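Alanine glyoxylate transaminase (Thermococcus litoralis, PDB 2ZC0) probably transfers the amino group of alanine to glyoxylate, using pyridoxal 5'-phosphate as cofactor in the manner of related aminotransferases. Local coordinates at residues E82-A85 with A86-K89; G294-K298 with Y299-G303. One frame throughout, in Å; residues are numbered along the deposited sequence.

How the contacts relate
Contacts 1 and 2 show how the same local theme, one helical turn meeting the next, takes its chemistry from its place in the fold. Residues 82-89 lie inside helix 78-91, which is packed on strands of the large mixed sheet, and regular backbone hydrogen bonds carry contact 1. Residues 294-303 open helix 295-322, where wider pi-type turns occur and aromatic side chains do much of the joining. Each contact is part buried and part exposed. Their centres lie about 16 Å apart, yet they touch directly: Phe87 CE2 is 3.3 Å from Phe296 CD2, in an edge-to-face packing of the two rings.

Contact 1. Residues E82-A85 with A86-K89; sequences EELA and AFLK
Two successive turns of the amphipathic helix 78-91 meet where residues 82-85 pass into 86-89, and the contact is carried chiefly by the i to i+4 bonds of a regular alpha helix. Ala86 N donates to Glu82 O at 3.1 Å, and Phe87 N to Glu83 O at 2.7 Å. The next pair continues the pattern: Leu88 N reaches Leu84 O at 2.7 Å, while Lys89 N reaches Ala85 O at 3.1 Å.

Of these acceptors, Leu84 O is the most closely surrounded by side-chain atoms. Leu88 folds back over it, bringing its CD1 within 3.0 Å of Leu84 O; the approach is tight and probably strained, chi1 of Leu88 (-93°) being well away from a staggered value. Leu84 O lies, too, at the edge of the Phe87 ring, near its plane. Phe87 carries CG anti to its own backbone N (chi1 169°), which directs the ring away from the preceding turn; the side chains therefore touch only loosely, Leu84 CD2 standing 4.4 Å from Phe87 CD1.

Beyond the helix, Leu84 packs on Ile101, Ile103 and Trp257, and Leu88 on Ile259, both against strands of the large sheet. Phe87 turns instead to Leu291 of helix 281-292 and to the rings of Phe219 and Phe296, and Glu83 lies against Leu288, Leu291 and Lys292 of the same helix.

Each carbonyl of residues 82-85 is thus bonded to the N-H four residues on, and Leu88 is also joined by a backbone bond to Leu94. The charged Glu82 and Lys89 are exposed, so the side chains facing the sheet strands here are the leucines Leu84 and Leu88. Because both are buried, water probably has little access to the bond between their backbones.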
ATOM      1  N   GLU A  82       6.199  28.824  21.430  1.00 45.20           N
ATOM      2  CA  GLU A  82       7.149  29.919  21.606  1.00 47.07           C
ATOM      3  C   GLU A  82       8.121  29.610  22.746  1.00 45.69           C
ATOM      4  O   GLU A  82       9.330  29.794  22.603  1.00 46.44           O
ATOM      5  CB  GLU A  82       6.405  31.236  21.868  1.00 49.61           C
ATOM      6  CG  GLU A  82       5.675  31.764  20.640  1.00 52.43           C
ATOM      7  CD  GLU A  82       4.705  32.894  20.950  1.00 55.45           C
ATOM      8  OE1 GLU A  82       4.155  33.483  19.992  1.00 55.75           O
ATOM      9  OE2 GLU A  82       4.485  33.189  22.147  1.00 58.31           O
ATOM     10  N   GLU A  83       7.608  29.122  23.869  1.00 45.27           N
ATOM     11  CA  GLU A  83       8.478  28.792  24.993  1.00 47.18           C
ATOM     12  C   GLU A  83       9.470  27.685  24.646  1.00 47.47           C
ATOM     13  O   GLU A  83      10.629  27.746  25.052  1.00 48.52           O
ATOM     14  CB  GLU A  83       7.652  28.399  26.219  1.00 47.59           C
ATOM     15  CG  GLU A  83       7.134  29.598  26.997  1.00 51.31           C
ATOM     16  CD  GLU A  83       8.256  30.405  27.642  1.00 54.00           C
ATOM     17  OE1 GLU A  83       8.118  31.647  27.737  1.00 54.70           O
ATOM     18  OE2 GLU A  83       9.272  29.796  28.064  1.00 54.68           O
ATOM     19  N   LEU A  84       9.019  26.682  23.894  1.00 46.79           N
ATOM     20  CA  LEU A  84       9.886  25.577  23.489  1.00 44.16           C
ATOM     21  C   LEU A  84      10.975  26.067  22.559  1.00 44.72           C
ATOM     22  O   LEU A  84      12.109  25.582  22.595  1.00 43.23           O
ATOM     23  CB  LEU A  84       9.077  24.491  22.784  1.00 44.71           C
ATOM     24  CG  LEU A  84       8.279  23.589  23.716  1.00 45.63           C
ATOM     25  CD1 LEU A  84       7.374  22.667  22.918  1.00 42.97           C
ATOM     26  CD2 LEU A  84       9.271  22.785  24.571  1.00 46.75           C
ATOM     27  N   ALA A  85      10.624  27.028  21.715  1.00 45.16           N
ATOM     28  CA  ALA A  85      11.585  27.584  20.780  1.00 46.61           C
ATOM     29  C   ALA A  85      12.715  28.269  21.556  1.00 47.37           C
ATOM     30  O   ALA A  85      13.884  28.117  21.216  1.00 48.84           O
ATOM     31  CB  ALA A  85      10.896  28.573  19.860  1.00 46.33           C
ATOM     32  N   ALA A  86      12.354  29.015  22.599  1.00 47.23           N
ATOM     33  CA  ALA A  86      13.322  29.724  23.436  1.00 47.22           C
ATOM     34  C   ALA A  86      14.086  28.720  24.273  1.00 47.08           C
ATOM     35  O   ALA A  86      15.293  28.848  24.480  1.00 47.51           O
ATOM     36  CB  ALA A  86      12.602  30.712  24.355  1.00 46.65           C
ATOM     37  N   PHE A  87      13.362  27.722  24.765  1.00 47.33           N
ATOM     38  CA  PHE A  87      13.960  26.675  25.573  1.00 47.30           C
ATOM     39  C   PHE A  87      14.989  25.905  24.767  1.00 46.88           C
ATOM     40  O   PHE A  87      16.029  25.525  25.289  1.00 46.74           O
ATOM     41  CB  PHE A  87      12.876  25.728  26.084  1.00 47.87           C
ATOM     42  CG  PHE A  87      13.411  24.471  26.706  1.00 48.71           C
ATOM     43  CD1 PHE A  87      13.411  23.276  25.996  1.00 48.82           C
ATOM     44  CD2 PHE A  87      13.901  24.476  28.009  1.00 49.58           C
ATOM     45  CE1 PHE A  87      13.886  22.102  26.575  1.00 50.21           C
ATOM     46  CE2 PHE A  87      14.380  23.307  28.598  1.00 47.78           C
ATOM     47  CZ  PHE A  87      14.372  22.118  27.882  1.00 49.67           C
ATOM     48  N   LEU A  88      14.705  25.683  23.488  1.00 48.11           N
ATOM     49  CA  LEU A  88      15.631  24.942  22.642  1.00 49.24           C
ATOM     50  C   LEU A  88      16.848  25.779  22.277  1.00 51.69           C
ATOM     51  O   LEU A  88      17.968  25.272  22.214  1.00 51.94           O
ATOM     52  CB  LEU A  88      14.923  24.451  21.372  1.00 48.87           C
ATOM     53  CG  LEU A  88      14.302  23.044  21.395  1.00 50.61           C
ATOM     54  CD1 LEU A  88      13.457  22.879  22.643  1.00 50.79           C
ATOM     55  CD2 LEU A  88      13.463  22.806  20.139  1.00 49.10           C
ATOM     56  N   LYS A  89      16.632  27.065  22.035  1.00 53.40           N
ATOM     57  CA  LYS A  89      17.726  27.951  21.675  1.00 54.87           C
ATOM     58  C   LYS A  89      18.703  28.123  22.833  1.00 55.14           C
ATOM     59  O   LYS A  89      19.914  28.230  22.627  1.00 54.42           O
ATOM     60  CB  LYS A  89      17.166  29.312  21.222  1.00 56.62           C
ATOM     61  CG  LYS A  89      18.117  30.497  21.380  1.00 60.06           C
ATOM     62  CD  LYS A  89      18.033  31.054  22.807  1.00 64.09           C
ATOM     63  CE  LYS A  89      19.275  31.859  23.201  1.00 65.83           C
ATOM     64  NZ  LYS A  89      19.242  32.227  24.652  1.00 64.04           N
TER

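Contact 2. Residues G294-K298 with Y299-G303; sequences GYFEK and YHLEG
Tyr295 and Tyr299 both set CG anti to the carbonyl carbon (chi1 -70° and -65°), and their side chains run side by side from successive turns. The rings form a T-shaped stack, planes at 88°: the edge of Tyr299 meets one face of Tyr295, its CE1 lying 3.5 Å from Tyr295 CD2. The extended Lys298 chain runs alongside Tyr299, with CG over a ring face, 4.0 Å from the centroid, in a CH-pi contact.

Phe296 and His300 both place CG anti to the backbone N. Their rings are nearly parallel but slid so far apart that they barely overlap, Phe296 CE1 approaching His300 ND1 at 3.5 Å. Leu301 CG meets the Phe296 ring off-centre.

Tyr299 N makes a regular i to i+4 bond to Tyr295 O at 2.8 Å, from above the carbonyl plane; then the backbone widens. Leu301 N binds Phe296 O at 2.8 Å, almost straight, an i to i+5 bond of the pi-type turn; His300 N adds a weak bond to the same oxygen. Glu302 N likewise reaches Glu297 O at 3.2 Å.

Gly294, with positive phi, ends helix 281-292 in a Schellman motif and serves as N-cap of helix 295-322. The new helix keeps Tyr295, Phe296 and His300 against Tyr290 of the preceding one; Tyr295 and Tyr299 also touch Val53 of helix 51-64, while Phe296 and Leu301 pack on Tyr91 of helix 78-91.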
ATOM      1  N   GLY A 294      10.844  28.952  35.027  1.00 59.76           N
ATOM      2  CA  GLY A 294      12.228  28.549  35.205  1.00 58.53           C
ATOM      3  C   GLY A 294      12.491  27.318  36.045  1.00 57.99           C
ATOM      4  O   GLY A 294      13.566  27.194  36.636  1.00 58.63           O
ATOM      5  N   TYR A 295      11.529  26.400  36.094  1.00 57.36           N
ATOM      6  CA  TYR A 295      11.685  25.171  36.871  1.00 57.27           C
ATOM      7  C   TYR A 295      12.614  24.158  36.214  1.00 56.75           C
ATOM      8  O   TYR A 295      12.990  23.164  36.835  1.00 56.29           O
ATOM      9  CB  TYR A 295      10.315  24.532  37.140  1.00 57.48           C
ATOM     10  CG  TYR A 295       9.481  25.331  38.113  1.00 57.89           C
ATOM     11  CD1 TYR A 295       8.134  25.047  38.319  1.00 57.25           C
ATOM     12  CD2 TYR A 295      10.042  26.397  38.814  1.00 58.44           C
ATOM     13  CE1 TYR A 295       7.368  25.813  39.199  1.00 58.52           C
ATOM     14  CE2 TYR A 295       9.291  27.159  39.689  1.00 58.88           C
ATOM     15  CZ  TYR A 295       7.959  26.869  39.878  1.00 58.37           C
ATOM     16  OH  TYR A 295       7.232  27.657  40.733  1.00 60.15           O
ATOM     17  N   PHE A 296      12.975  24.396  34.957  1.00 56.54           N
ATOM     18  CA  PHE A 296      13.889  23.488  34.274  1.00 56.10           C
ATOM     19  C   PHE A 296      15.243  23.667  34.943  1.00 57.85           C
ATOM     20  O   PHE A 296      15.984  22.705  35.155  1.00 57.11           O
ATOM     21  CB  PHE A 296      14.004  23.834  32.787  1.00 53.92           C
ATOM     22  CG  PHE A 296      14.952  22.937  32.033  1.00 52.15           C
ATOM     23  CD1 PHE A 296      14.696  21.569  31.926  1.00 51.01           C
ATOM     24  CD2 PHE A 296      16.111  23.448  31.455  1.00 52.19           C
ATOM     25  CE1 PHE A 296      15.581  20.725  31.257  1.00 48.90           C
ATOM     26  CE2 PHE A 296      17.004  22.612  30.784  1.00 50.08           C
ATOM     27  CZ  PHE A 296      16.736  21.246  30.686  1.00 50.07           C
ATOM     28  N   GLU A 297      15.551  24.918  35.276  1.00 58.86           N
ATOM     29  CA  GLU A 297      16.807  25.251  35.930  1.00 59.73           C
ATOM     30  C   GLU A 297      16.740  24.824  37.388  1.00 59.86           C
ATOM     31  O   GLU A 297      17.590  24.083  37.882  1.00 59.62           O
ATOM     32  CB  GLU A 297      17.049  26.760  35.872  1.00 61.30           C
ATOM     33  CG  GLU A 297      18.324  27.179  35.167  1.00 64.79           C
ATOM     34  CD  GLU A 297      19.181  28.106  36.020  1.00 68.92           C
ATOM     35  OE1 GLU A 297      19.973  28.891  35.444  1.00 70.49           O
ATOM     36  OE2 GLU A 297      19.073  28.045  37.267  1.00 70.99           O
ATOM     37  N   LYS A 298      15.698  25.297  38.063  1.00 59.94           N
ATOM     38  CA  LYS A 298      15.496  25.029  39.479  1.00 59.38           C
ATOM     39  C   LYS A 298      15.265  23.585  39.909  1.00 58.02           C
ATOM     40  O   LYS A 298      15.702  23.197  40.987  1.00 59.25           O
ATOM     41  CB  LYS A 298      14.348  25.899  40.006  1.00 59.47           C
ATOM     42  CG  LYS A 298      14.052  25.691  41.488  1.00 61.20           C
ATOM     43  CD  LYS A 298      13.092  26.739  42.030  1.00 62.26           C
ATOM     44  CE  LYS A 298      12.911  26.598  43.536  1.00 62.44           C
ATOM     45  NZ  LYS A 298      12.191  27.764  44.131  1.00 65.06           N
ATOM     46  N   TYR A 299      14.592  22.781  39.092  1.00 57.23           N
ATOM     47  CA  TYR A 299      14.321  21.403  39.502  1.00 55.93           C
ATOM     48  C   TYR A 299      14.997  20.294  38.720  1.00 55.15           C
ATOM     49  O   TYR A 299      15.256  19.222  39.268  1.00 55.58           O
ATOM     50  CB  TYR A 299      12.816  21.145  39.520  1.00 55.08           C
ATOM     51  CG  TYR A 299      12.083  21.951  40.557  1.00 56.53           C
ATOM     52  CD1 TYR A 299      11.442  23.141  40.222  1.00 57.20           C
ATOM     53  CD2 TYR A 299      12.045  21.529  41.887  1.00 56.57           C
ATOM     54  CE1 TYR A 299      10.778  23.894  41.185  1.00 59.40           C
ATOM     55  CE2 TYR A 299      11.392  22.269  42.856  1.00 57.83           C
ATOM     56  CZ  TYR A 299      10.757  23.450  42.502  1.00 60.50           C
ATOM     57  OH  TYR A 299      10.103  24.186  43.468  1.00 62.46           O
ATOM     58  N   HIS A 300      15.273  20.531  37.444  1.00 54.86           N
ATOM     59  CA  HIS A 300      15.914  19.513  36.630  1.00 54.38           C
ATOM     60  C   HIS A 300      17.419  19.703  36.542  1.00 56.40           C
ATOM     61  O   HIS A 300      18.180  18.805  36.897  1.00 56.90           O
ATOM     62  CB  HIS A 300      15.308  19.497  35.222  1.00 53.72           C
ATOM     63  CG  HIS A 300      15.846  18.406  34.347  1.00 52.00           C
ATOM     64  ND1 HIS A 300      16.994  18.550  33.598  1.00 50.97           N
ATOM     65  CD2 HIS A 300      15.421  17.136  34.143  1.00 50.13           C
ATOM     66  CE1 HIS A 300      17.254  17.415  32.972  1.00 50.19           C
ATOM     67  NE2 HIS A 300      16.314  16.541  33.288  1.00 49.93           N
ATOM     68  N   LEU A 301      17.856  20.866  36.073  1.00 58.15           N
ATOM     69  CA  LEU A 301      19.287  21.129  35.947  1.00 61.28           C
ATOM     70  C   LEU A 301      20.058  21.007  37.257  1.00 62.27           C
ATOM     71  O   LEU A 301      21.132  20.402  37.292  1.00 62.37           O
ATOM     72  CB  LEU A 301      19.529  22.520  35.349  1.00 60.53           C
ATOM     73  CG  LEU A 301      19.203  22.695  33.868  1.00 60.30           C
ATOM     74  CD1 LEU A 301      19.532  24.114  33.446  1.00 59.29           C
ATOM     75  CD2 LEU A 301      20.000  21.690  33.042  1.00 60.01           C
ATOM     76  N   GLU A 302      19.520  21.581  38.329  1.00 63.53           N
ATOM     77  CA  GLU A 302      20.197  21.531  39.623  1.00 65.14           C
ATOM     78  C   GLU A 302      19.547  20.545  40.584  1.00 65.30           C
ATOM     79  O   GLU A 302      19.824  20.554  41.786  1.00 65.71           O
ATOM     80  CB  GLU A 302      20.234  22.927  40.256  1.00 66.18           C
ATOM     81  CG  GLU A 302      18.871  23.511  40.579  1.00 68.29           C
ATOM     82  CD  GLU A 302      18.958  24.945  41.079  1.00 70.30           C
ATOM     83  OE1 GLU A 302      19.530  25.796  40.354  1.00 70.73           O
ATOM     84  OE2 GLU A 302      18.452  25.222  42.191  1.00 70.62           O
ATOM     85  N   GLY A 303      18.681  19.692  40.048  1.00 65.21           N
ATOM     86  CA  GLY A 303      18.010  18.702  40.871  1.00 63.43           C
ATOM     87  C   GLY A 303      18.066  17.322  40.244  1.00 62.65           C
ATOM     88  O   GLY A 303      19.008  16.562  40.475  1.00 61.66           O
TER